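Local coordinates for protein polysaccharide Lyase Family 6 (Bacteroides cellulosilyticus, PDB 6QPS) that is a calcium-binding family 6 polysaccharide lyase that acts on alginate with specificity for mannuronic acid, probably cutting the chain by beta-elimination, at residues 288-293 with 308-313; 259-264 with 283-288; 349-354 with 375-380; 313-318 with 355-360. One frame throughout, in Å; residues are numbered along the deposited sequence. Where two conformers were deposited one is given.

In the fold
The four contacts join neighbouring coils of a right-handed parallel beta-helix. From the N terminus, contact 2 comes first: it brings the end of strand 254-261 beside the end of strand 276-283 and the turn that follows it. Contact 1 opens where contact 2 closes, at the shared R288, and joins the start of strand 291-295 to the corner before strand 313-318. F313, where contact 1 ends, begins contact 4, which pairs strand 313-318 with strand 357-361 across the longest loop of the four. Contact 3, 349-354 with 375-380, opens inside that loop and closes beyond it, so contacts 3 and 4 cross. F352 packs against L315 and L357, and F378 against L357.

Contact 1 (288-293 with 308-313); sequences RGTAGI and KDVRSF
The phenyl ring of F313 takes the methyl of A291 over one face, with CB of A291 3.8 Å from the ring centroid and shifted toward the rim in a CH-pi contact. CB of L316 lies over the opposite face, and the carbonyl of I293 approaches obliquely, its O 3.6 Å from CE1 of F313. The contact sits at a corner between two coils of a right-handed parallel beta-helix, where the chain enters strands 291-295 and 313-318. CG of F313 lies between the backbone N and the carbonyl carbon (chi1 56°), which holds the ring back over the neighbouring strand.

V310 points its branched side chain at the backbone of A291 and G292, while N of G292 donates to O of F313 (2.9 Å). The side chains of F313 and the calcium ligand E244 are about 8 Å apart. Before the strands, T290 grips the 308-313 corner with two oxygens: its carbonyl O receives N of S312 at 2.8 Å, nearly along the C=O axis, and a weak bond from N of R311. The hydroxyl of T290 also bonds O of L287, and its OG1 accepts N of R311 at 3.0 Å.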
# COMPACT_ATOMS: atom_id res chain seq x y z
N ARG A 288 -18.12 -7.69 -1.10
CA ARG A 288 -17.76 -7.90 -2.49
C ARG A 288 -16.32 -7.51 -2.74
O ARG A 288 -15.88 -6.42 -2.36
CB ARG A 288 -18.68 -7.03 -3.35
CG ARG A 288 -18.54 -7.24 -4.84
CD ARG A 288 -19.35 -6.20 -5.60
NE ARG A 288 -20.77 -6.31 -5.34
CZ ARG A 288 -21.66 -5.43 -5.75
NH1 ARG A 288 -21.26 -4.37 -6.45
NH2 ARG A 288 -22.93 -5.62 -5.46
N GLY A 289 -15.56 -8.40 -3.38
CA GLY A 289 -14.22 -8.08 -3.86
C GLY A 289 -13.11 -8.08 -2.81
O GLY A 289 -11.94 -7.92 -3.18
N THR A 290 -13.43 -8.25 -1.53
CA THR A 290 -12.40 -8.29 -0.49
C THR A 290 -11.46 -9.47 -0.73
O THR A 290 -11.89 -10.56 -1.16
CB THR A 290 -13.02 -8.36 0.92
OG1 THR A 290 -13.95 -9.45 1.00
CG2 THR A 290 -13.72 -7.03 1.29
N ALA A 291 -10.17 -9.25 -0.47
CA ALA A 291 -9.17 -10.28 -0.74
C ALA A 291 -8.02 -10.18 0.26
O ALA A 291 -7.84 -9.18 0.94
CB ALA A 291 -8.63 -10.16 -2.18
N GLY A 292 -7.22 -11.25 0.29
CA GLY A 292 -6.03 -11.32 1.12
C GLY A 292 -4.75 -11.11 0.33
O GLY A 292 -4.52 -9.99 -0.16
N ILE A 293 -3.93 -12.15 0.14
CA ILE A 293 -2.57 -12.03 -0.40
C ILE A 293 -2.48 -12.80 -1.70
O ILE A 293 -2.85 -13.98 -1.76
CB ILE A 293 -1.51 -12.53 0.61
CG1 ILE A 293 -1.53 -11.66 1.85
CG2 ILE A 293 -0.12 -12.50 -0.01
CD1 ILE A 293 -0.77 -12.21 3.06
N LYS A 308 -9.43 -12.71 7.34
CA LYS A 308 -10.78 -13.06 7.80
C LYS A 308 -11.87 -12.56 6.87
O LYS A 308 -11.94 -11.37 6.54
CB LYS A 308 -11.01 -12.48 9.22
CG LYS A 308 -12.37 -12.80 9.83
CD LYS A 308 -12.63 -12.07 11.15
CE LYS A 308 -13.86 -12.62 11.85
NZ LYS A 308 -14.26 -11.77 13.01
N ASP A 309 -12.81 -13.46 6.54
CA ASP A 309 -14.06 -13.12 5.87
C ASP A 309 -13.83 -12.30 4.59
O ASP A 309 -14.55 -11.33 4.33
CB ASP A 309 -15.01 -12.34 6.79
CG ASP A 309 -15.50 -13.14 7.98
OD1 ASP A 309 -15.49 -14.40 7.95
OD2 ASP A 309 -15.93 -12.48 8.97
N VAL A 310 -12.85 -12.69 3.78
CA VAL A 310 -12.66 -12.08 2.46
C VAL A 310 -13.30 -12.99 1.42
O VAL A 310 -13.24 -14.21 1.54
CB VAL A 310 -11.19 -11.77 2.13
CG1 VAL A 310 -10.63 -10.77 3.14
CG2 VAL A 310 -10.32 -13.02 2.08
N ARG A 311 -13.89 -12.40 0.38
CA ARG A 311 -14.74 -13.18 -0.52
C ARG A 311 -14.13 -13.51 -1.88
O ARG A 311 -14.63 -14.44 -2.53
CB ARG A 311 -16.09 -12.49 -0.70
CG ARG A 311 -16.94 -12.58 0.57
CD ARG A 311 -17.68 -13.91 0.73
NE ARG A 311 -16.82 -15.09 0.69
CZ ARG A 311 -16.07 -15.53 1.70
NH1 ARG A 311 -16.04 -14.91 2.87
NH2 ARG A 311 -15.32 -16.61 1.54
N SER A 312 -13.09 -12.81 -2.31
CA SER A 312 -12.47 -13.13 -3.59
C SER A 312 -11.45 -14.26 -3.49
O SER A 312 -11.57 -15.27 -4.20
CB SER A 312 -11.84 -11.87 -4.20
OG SER A 312 -11.13 -12.18 -5.39
N PHE A 313 -10.42 -14.09 -2.69
CA PHE A 313 -9.45 -15.14 -2.37
C PHE A 313 -8.82 -14.76 -1.04
O PHE A 313 -8.68 -13.57 -0.74
CB PHE A 313 -8.34 -15.36 -3.44
CG PHE A 313 -7.55 -14.13 -3.74
CD1 PHE A 313 -6.48 -13.75 -2.97
CD2 PHE A 313 -7.91 -13.31 -4.80
CE1 PHE A 313 -5.81 -12.59 -3.24
CE2 PHE A 313 -7.23 -12.15 -5.07
CZ PHE A 313 -6.20 -11.79 -4.27

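Contact 2 (259-264 with 283-288); sequences LFYESA and IGHNLR
E262 and H285 make the one side-chain hydrogen bond across this contact, at the corner where two neighbouring coils of the right-handed parallel beta-helix leave strands 254-261 and 276-283. ND1 of H285 donates to OE2 of E262 at 2.7 Å, almost straight at 170°. The oxygen uses its anti lone pair and lies in the imidazole plane, although the carboxylate itself is turned 68° from the ring. CG of E262 sits beside its backbone N (chi1 -68°) and the chain then runs extended, which carries the carboxylate across to the histidine. OE1 of E262 makes a salt bridge with R238, and NE2 of H285 bonds O of R467, at the C-terminal end of the chain. Exchanging E262 for an alanine would probably leave R238 and ND1 of H285 without their common acid and the imidazole less firmly fixed in rotation.

The strand side is the buried, regularly bonded part. There I283 N bonds F260 O at 2.9 Å, E262 N bonds I283 O at the same 2.9 Å, and CD1 of L259 meets CG1 of I283, both residues lying under helix 433-445. OH of Y261, held by O of N466, stands 3.5 Å from CE1 of H285 at the imidazole edge.

Beyond H285 the contact loosens toward solvent. G284 to L287 make a type I' turn, and the exposed L287 rests CD1 on CG of E262 (3.6 Å). At the other end of the turn, CB of A264 still comes within 3.3 Å of O of R288.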
# COMPACT_ATOMS: atom_id res chain seq x y z
N LEU A 259 -3.54 -3.03 8.47
CA LEU A 259 -4.92 -3.50 8.63
C LEU A 259 -5.69 -3.14 7.37
O LEU A 259 -5.71 -1.97 6.97
CB LEU A 259 -5.61 -2.83 9.84
CG LEU A 259 -7.10 -3.14 10.01
CD1 LEU A 259 -7.35 -4.59 10.34
CD2 LEU A 259 -7.66 -2.22 11.09
N PHE A 260 -6.33 -4.15 6.75
CA PHE A 260 -7.12 -4.00 5.53
C PHE A 260 -8.58 -4.27 5.89
O PHE A 260 -8.96 -5.43 6.10
CB PHE A 260 -6.63 -4.93 4.43
CG PHE A 260 -5.17 -4.72 4.08
CD1 PHE A 260 -4.16 -5.39 4.77
CD2 PHE A 260 -4.79 -3.81 3.11
CE1 PHE A 260 -2.82 -5.18 4.46
CE2 PHE A 260 -3.45 -3.61 2.80
CZ PHE A 260 -2.47 -4.30 3.49
N TYR A 261 -9.39 -3.21 5.99
CA TYR A 261 -10.73 -3.28 6.55
C TYR A 261 -11.76 -2.94 5.49
O TYR A 261 -11.76 -1.82 4.96
CB TYR A 261 -10.84 -2.30 7.72
CG TYR A 261 -12.19 -2.22 8.44
CD1 TYR A 261 -13.20 -1.38 7.97
CD2 TYR A 261 -12.43 -2.95 9.59
CE1 TYR A 261 -14.41 -1.28 8.64
CE2 TYR A 261 -13.63 -2.87 10.26
CZ TYR A 261 -14.63 -2.04 9.77
OH TYR A 261 -15.85 -1.91 10.42
N GLU A 262 -12.66 -3.89 5.21
CA GLU A 262 -13.76 -3.69 4.25
C GLU A 262 -13.26 -3.14 2.91
O GLU A 262 -13.92 -2.31 2.29
CB GLU A 262 -14.85 -2.80 4.84
CG GLU A 262 -15.62 -3.45 5.98
CD GLU A 262 -16.84 -2.65 6.44
OE1 GLU A 262 -17.03 -1.49 6.02
OE2 GLU A 262 -17.60 -3.21 7.26
N SER A 263 -12.11 -3.63 2.44
CA SER A 263 -11.45 -3.08 1.26
C SER A 263 -11.52 -4.10 0.12
O SER A 263 -10.97 -5.20 0.24
CB SER A 263 -9.99 -2.72 1.58
OG SER A 263 -9.92 -1.57 2.44
N ALA A 264 -12.15 -3.71 -0.99
CA ALA A 264 -12.41 -4.62 -2.11
C ALA A 264 -11.20 -4.79 -3.03
O ALA A 264 -11.25 -4.53 -4.24
CB ALA A 264 -13.62 -4.13 -2.91
N ILE A 283 -9.78 -7.75 7.54
CA ILE A 283 -11.12 -7.91 8.10
C ILE A 283 -12.11 -7.56 6.98
O ILE A 283 -12.40 -6.39 6.74
CB ILE A 283 -11.33 -7.01 9.32
CG1 ILE A 283 -10.26 -7.29 10.40
CG2 ILE A 283 -12.76 -7.14 9.88
CD1 ILE A 283 -10.35 -8.63 11.08
N GLY A 284 -12.62 -8.57 6.27
CA GLY A 284 -13.38 -8.28 5.06
C GLY A 284 -14.87 -8.09 5.26
O GLY A 284 -15.53 -7.52 4.39
N HIS A 285 -15.44 -8.59 6.36
CA HIS A 285 -16.89 -8.53 6.59
C HIS A 285 -17.68 -9.15 5.43
O HIS A 285 -18.85 -8.80 5.20
CB HIS A 285 -17.39 -7.12 6.92
CG HIS A 285 -17.10 -6.70 8.33
ND1 HIS A 285 -17.01 -5.38 8.71
CD2 HIS A 285 -16.90 -7.43 9.45
CE1 HIS A 285 -16.73 -5.32 10.00
NE2 HIS A 285 -16.69 -6.55 10.48
N ASN A 286 -17.05 -10.09 4.73
CA ASN A 286 -17.70 -10.83 3.63
C ASN A 286 -18.18 -9.92 2.50
O ASN A 286 -19.09 -10.26 1.75
CB ASN A 286 -18.86 -11.71 4.11
CG ASN A 286 -18.38 -12.84 5.02
OD1 ASN A 286 -17.47 -13.58 4.67
ND2 ASN A 286 -18.97 -12.93 6.21
N LEU A 287 -17.55 -8.77 2.33
CA LEU A 287 -17.98 -7.81 1.31
C LEU A 287 -17.38 -8.11 -0.06
O LEU A 287 -16.32 -8.72 -0.20
CB LEU A 287 -17.60 -6.39 1.74
CG LEU A 287 -18.27 -5.87 3.01
CD1 LEU A 287 -17.80 -4.44 3.26
CD2 LEU A 287 -19.81 -5.94 2.91
N ARG A 288 -18.12 -7.69 -1.10
CA ARG A 288 -17.76 -7.90 -2.49
C ARG A 288 -16.32 -7.51 -2.74
O ARG A 288 -15.88 -6.42 -2.36
CB ARG A 288 -18.68 -7.03 -3.35
CG ARG A 288 -18.54 -7.24 -4.84
CD ARG A 288 -19.35 -6.20 -5.60
NE ARG A 288 -20.77 -6.31 -5.34
CZ ARG A 288 -21.66 -5.43 -5.75
NH1 ARG A 288 -21.26 -4.37 -6.45
NH2 ARG A 288 -22.93 -5.62 -5.46

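Contact 3 (349-354 with 375-380); sequences YNTFLN and HNLFAG
N350 and N376 lie side by side with their amides nearly coplanar, 9° apart, and are joined through a single oxygen. OD1 of N376 accepts ND2 of N350 at 3.0 Å, in the carbonyl plane, and also N of N350 at 2.9 Å, tilted out of that plane. Both asparagines are buried. OD1 of N350 takes N of N305 and OD1 of N402 takes N of N376, so the same bond recurs from coil to coil; ND2 of N350 also bonds O of V302, while ND2 of N376 is satisfied by O of I347.

From here parallel backbone bonds run along the strands: L377 N to N350 O, F352 N to L377 O (2.8 Å), A379 N to F352 O, and N354 N to A379 O. A water donates to O of N350 and O of H375, bridging the coils just before the strands.

Outside the asparagines, Y349 and H375 point the same way with ring planes 11° apart but slid past each other. CB of H375 lies over the centre of the phenol, 3.4 Å from its centroid, and OH of Y349 lies over the imidazole. On one sheet face CB of F352 meets CD1 of F378 at 4.1 Å, and F378 is edge-to-face with W404 and F406. On the other, CG2 of T351 touches CD2 of L377 and CD1 of L353 touches CB of A379, each at 4.0 Å. Side chains stacked in register, with an asparagine ladder at the turn, are characteristic of right-handed parallel beta-helices such as those of the pectate lyases and chondroitinase B.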
# COMPACT_ATOMS: atom_id res chain seq x y z
N TYR A 349 2.62 -19.95 9.42
CA TYR A 349 2.06 -19.39 10.67
C TYR A 349 1.03 -18.30 10.40
O TYR A 349 0.92 -17.35 11.17
CB TYR A 349 3.16 -18.95 11.68
CG TYR A 349 3.81 -20.13 12.39
CD1 TYR A 349 3.18 -20.75 13.45
CD2 TYR A 349 5.06 -20.64 11.99
CE1 TYR A 349 3.72 -21.84 14.09
CE2 TYR A 349 5.63 -21.76 12.63
CZ TYR A 349 4.95 -22.36 13.69
OH TYR A 349 5.41 -23.47 14.37
N ASN A 350 0.30 -18.41 9.29
CA ASN A 350 -0.78 -17.51 8.95
C ASN A 350 -2.12 -18.14 9.34
O ASN A 350 -2.20 -19.34 9.62
CB ASN A 350 -0.79 -17.24 7.44
CG ASN A 350 0.54 -16.69 6.93
OD1 ASN A 350 0.83 -15.51 7.04
ND2 ASN A 350 1.35 -17.58 6.35
N THR A 351 -3.17 -17.32 9.35
CA THR A 351 -4.54 -17.77 9.62
C THR A 351 -5.44 -17.34 8.47
O THR A 351 -5.40 -16.17 8.07
CB THR A 351 -5.06 -17.16 10.92
OG1 THR A 351 -4.29 -17.64 12.03
CG2 THR A 351 -6.52 -17.53 11.14
N PHE A 352 -6.21 -18.29 7.93
CA PHE A 352 -7.19 -18.04 6.88
C PHE A 352 -8.54 -18.49 7.42
O PHE A 352 -8.82 -19.69 7.50
CB PHE A 352 -6.82 -18.80 5.62
CG PHE A 352 -5.45 -18.49 5.12
CD1 PHE A 352 -5.24 -17.43 4.25
CD2 PHE A 352 -4.36 -19.25 5.52
CE1 PHE A 352 -3.97 -17.13 3.80
CE2 PHE A 352 -3.09 -18.96 5.04
CZ PHE A 352 -2.89 -17.89 4.21
N LEU A 353 -9.34 -17.52 7.82
CA LEU A 353 -10.61 -17.75 8.51
C LEU A 353 -11.76 -17.34 7.60
O LEU A 353 -11.89 -16.17 7.23
CB LEU A 353 -10.61 -16.95 9.82
CG LEU A 353 -11.87 -17.04 10.67
CD1 LEU A 353 -12.19 -18.48 11.08
CD2 LEU A 353 -11.78 -16.15 11.90
N ASN A 354 -12.59 -18.32 7.24
CA ASN A 354 -13.63 -18.10 6.23
C ASN A 354 -13.06 -17.33 5.03
O ASN A 354 -13.70 -16.40 4.51
CB ASN A 354 -14.84 -17.41 6.84
CG ASN A 354 -15.98 -17.33 5.89
OD1 ASN A 354 -16.24 -18.26 5.10
ND2 ASN A 354 -16.72 -16.22 5.95
N HIS A 375 2.20 -24.81 9.06
CA HIS A 375 1.76 -24.26 10.35
C HIS A 375 0.71 -23.17 10.20
O HIS A 375 0.61 -22.27 11.03
CB HIS A 375 2.93 -23.74 11.19
CG HIS A 375 3.91 -24.80 11.54
ND1 HIS A 375 3.61 -25.83 12.39
CD2 HIS A 375 5.19 -25.00 11.13
CE1 HIS A 375 4.66 -26.62 12.51
NE2 HIS A 375 5.63 -26.15 11.74
N ASN A 376 -0.10 -23.26 9.15
CA ASN A 376 -1.19 -22.33 8.94
C ASN A 376 -2.49 -22.91 9.49
O ASN A 376 -2.72 -24.12 9.45
CB ASN A 376 -1.38 -22.01 7.45
CG ASN A 376 -0.13 -21.43 6.83
OD1 ASN A 376 0.21 -20.28 7.04
ND2 ASN A 376 0.59 -22.25 6.09
N LEU A 377 -3.36 -22.03 9.97
CA LEU A 377 -4.72 -22.39 10.36
C LEU A 377 -5.67 -22.06 9.21
O LEU A 377 -5.72 -20.91 8.75
CB LEU A 377 -5.13 -21.63 11.63
CG LEU A 377 -6.59 -21.85 12.05
CD1 LEU A 377 -6.88 -23.31 12.40
CD2 LEU A 377 -6.93 -20.94 13.23
N PHE A 378 -6.38 -23.07 8.72
CA PHE A 378 -7.41 -22.93 7.69
C PHE A 378 -8.71 -23.31 8.38
O PHE A 378 -8.88 -24.46 8.80
CB PHE A 378 -7.08 -23.88 6.53
CG PHE A 378 -7.98 -23.77 5.30
CD1 PHE A 378 -8.32 -22.54 4.72
CD2 PHE A 378 -8.41 -24.92 4.69
CE1 PHE A 378 -9.11 -22.50 3.57
CE2 PHE A 378 -9.18 -24.87 3.55
CZ PHE A 378 -9.56 -23.65 3.01
N ALA A 379 -9.60 -22.34 8.58
CA ALA A 379 -10.76 -22.56 9.44
C ALA A 379 -11.97 -21.80 8.92
O ALA A 379 -11.85 -20.85 8.14
CB ALA A 379 -10.46 -22.12 10.88
N GLY A 380 -13.13 -22.19 9.41
CA GLY A 380 -14.36 -21.52 9.04
C GLY A 380 -15.54 -22.47 9.18
O GLY A 380 -15.55 -23.35 10.04
O HOH W 1 -1.22 -20.38 12.32

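Contact 4 (313-318 with 355-360); sequences FGLLVR and SSLELG
S356 meets the corner at F313 and G314 with both its oxygens, where two neighbouring coils of the right-handed parallel beta-helix turn into strands 315-318 and 357-359. Its carbonyl O takes N of L315 at 2.9 Å and, through a weak, bent bond, N of G314. Its hydroxyl offers G314 a straighter one: OG of S356 accepts N of G314 at 3.2 Å and 150°, placed there because OG stands between its own backbone N and carbonyl carbon (chi1 73°). An alanine in place of S356 would remove this acceptor and is likely to leave N of G314 with the weak carbonyl bond alone.

Backbone hydrogen bonds then continue in regular parallel fashion, from E358 N to L315 O, from V317 N to E358 O and from G360 N to V317 O (2.8 Å), with the two strand axes 4.9 Å apart.

Apolar contacts fill the buried face carrying L315, V317, L357 and L359. CD2 of L357 reaches CB of L315 at 3.8 Å, and CD2 of L359 packs on CG2 of V317 at 3.9 Å; F352 and F373 also lie against L315 and L357.

The opposite, partly exposed face pairs an apolar chain with an acidic one. L316 and E358 run side by side; the glutamate chain is extended, its OE2 hydrogen-bonds OG of S361, and CD1 of L316 lies 3.6 Å from OE2 of E358.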
# COMPACT_ATOMS: atom_id res chain seq x y z
N PHE A 313 -10.42 -14.09 -2.69
CA PHE A 313 -9.45 -15.14 -2.37
C PHE A 313 -8.82 -14.76 -1.04
O PHE A 313 -8.68 -13.57 -0.74
CB PHE A 313 -8.34 -15.36 -3.44
CG PHE A 313 -7.55 -14.13 -3.74
CD1 PHE A 313 -6.48 -13.75 -2.97
CD2 PHE A 313 -7.91 -13.31 -4.80
CE1 PHE A 313 -5.81 -12.59 -3.24
CE2 PHE A 313 -7.23 -12.15 -5.07
CZ PHE A 313 -6.20 -11.79 -4.27
N GLY A 314 -8.43 -15.75 -0.25
CA GLY A 314 -7.66 -15.53 0.96
C GLY A 314 -6.17 -15.54 0.64
O GLY A 314 -5.43 -14.62 0.99
N LEU A 315 -5.74 -16.60 -0.05
CA LEU A 315 -4.40 -16.74 -0.61
C LEU A 315 -4.56 -17.21 -2.04
O LEU A 315 -5.28 -18.18 -2.29
CB LEU A 315 -3.58 -17.80 0.14
CG LEU A 315 -2.19 -18.04 -0.45
CD1 LEU A 315 -1.23 -16.89 -0.26
CD2 LEU A 315 -1.62 -19.34 0.16
N LEU A 316 -3.88 -16.57 -2.98
CA LEU A 316 -3.82 -17.03 -4.36
C LEU A 316 -2.36 -17.20 -4.76
O LEU A 316 -1.57 -16.27 -4.59
CB LEU A 316 -4.53 -16.05 -5.29
CG LEU A 316 -4.81 -16.53 -6.72
CD1 LEU A 316 -6.04 -15.81 -7.31
CD2 LEU A 316 -3.60 -16.33 -7.62
N VAL A 317 -2.01 -18.39 -5.25
CA VAL A 317 -0.66 -18.68 -5.76
C VAL A 317 -0.80 -19.01 -7.24
O VAL A 317 -1.39 -20.03 -7.61
CB VAL A 317 0.03 -19.81 -4.98
CG1 VAL A 317 1.45 -20.04 -5.54
CG2 VAL A 317 0.10 -19.48 -3.49
N ARG A 318 -0.25 -18.15 -8.10
CA ARG A 318 -0.53 -18.19 -9.53
C ARG A 318 0.54 -18.96 -10.30
O ARG A 318 1.71 -18.99 -9.91
CB ARG A 318 -0.56 -16.75 -10.06
CG ARG A 318 -1.32 -16.58 -11.38
CD ARG A 318 -1.01 -15.25 -12.06
NE ARG A 318 -1.83 -14.99 -13.26
CZ ARG A 318 -1.56 -15.45 -14.48
NH1 ARG A 318 -0.51 -16.22 -14.70
NH2 ARG A 318 -2.38 -15.15 -15.48
N SER A 355 -11.87 -17.74 4.58
CA SER A 355 -11.17 -17.16 3.45
C SER A 355 -10.46 -18.27 2.68
O SER A 355 -9.83 -19.14 3.27
CB SER A 355 -10.12 -16.15 3.97
OG SER A 355 -10.74 -15.12 4.74
N SER A 356 -10.56 -18.22 1.35
CA SER A 356 -10.19 -19.36 0.51
C SER A 356 -8.67 -19.50 0.31
O SER A 356 -7.88 -18.56 0.46
CB SER A 356 -10.81 -19.20 -0.88
OG SER A 356 -10.08 -18.18 -1.56
N LEU A 357 -8.28 -20.72 -0.10
CA LEU A 357 -6.94 -21.01 -0.63
C LEU A 357 -7.13 -21.40 -2.09
O LEU A 357 -7.87 -22.34 -2.39
CB LEU A 357 -6.28 -22.17 0.13
CG LEU A 357 -6.09 -21.94 1.62
CD1 LEU A 357 -5.55 -23.22 2.29
CD2 LEU A 357 -5.20 -20.76 1.93
N GLU A 358 -6.44 -20.70 -3.00
CA GLU A 358 -6.56 -20.96 -4.43
C GLU A 358 -5.15 -21.15 -4.99
O GLU A 358 -4.38 -20.19 -5.03
CB GLU A 358 -7.28 -19.80 -5.12
CG GLU A 358 -7.46 -19.99 -6.60
CD GLU A 358 -8.24 -18.86 -7.26
OE1 GLU A 358 -9.13 -18.23 -6.61
OE2 GLU A 358 -7.96 -18.60 -8.44
N LEU A 359 -4.83 -22.37 -5.39
CA LEU A 359 -3.46 -22.75 -5.73
C LEU A 359 -3.38 -23.24 -7.16
O LEU A 359 -4.01 -24.24 -7.52
CB LEU A 359 -2.95 -23.84 -4.78
CG LEU A 359 -3.18 -23.59 -3.29
CD1 LEU A 359 -2.67 -24.79 -2.48
CD2 LEU A 359 -2.51 -22.28 -2.86
N GLY A 360 -2.55 -22.58 -7.97
CA GLY A 360 -2.29 -23.04 -9.32
C GLY A 360 -3.14 -22.44 -10.42
O GLY A 360 -3.05 -22.90 -11.56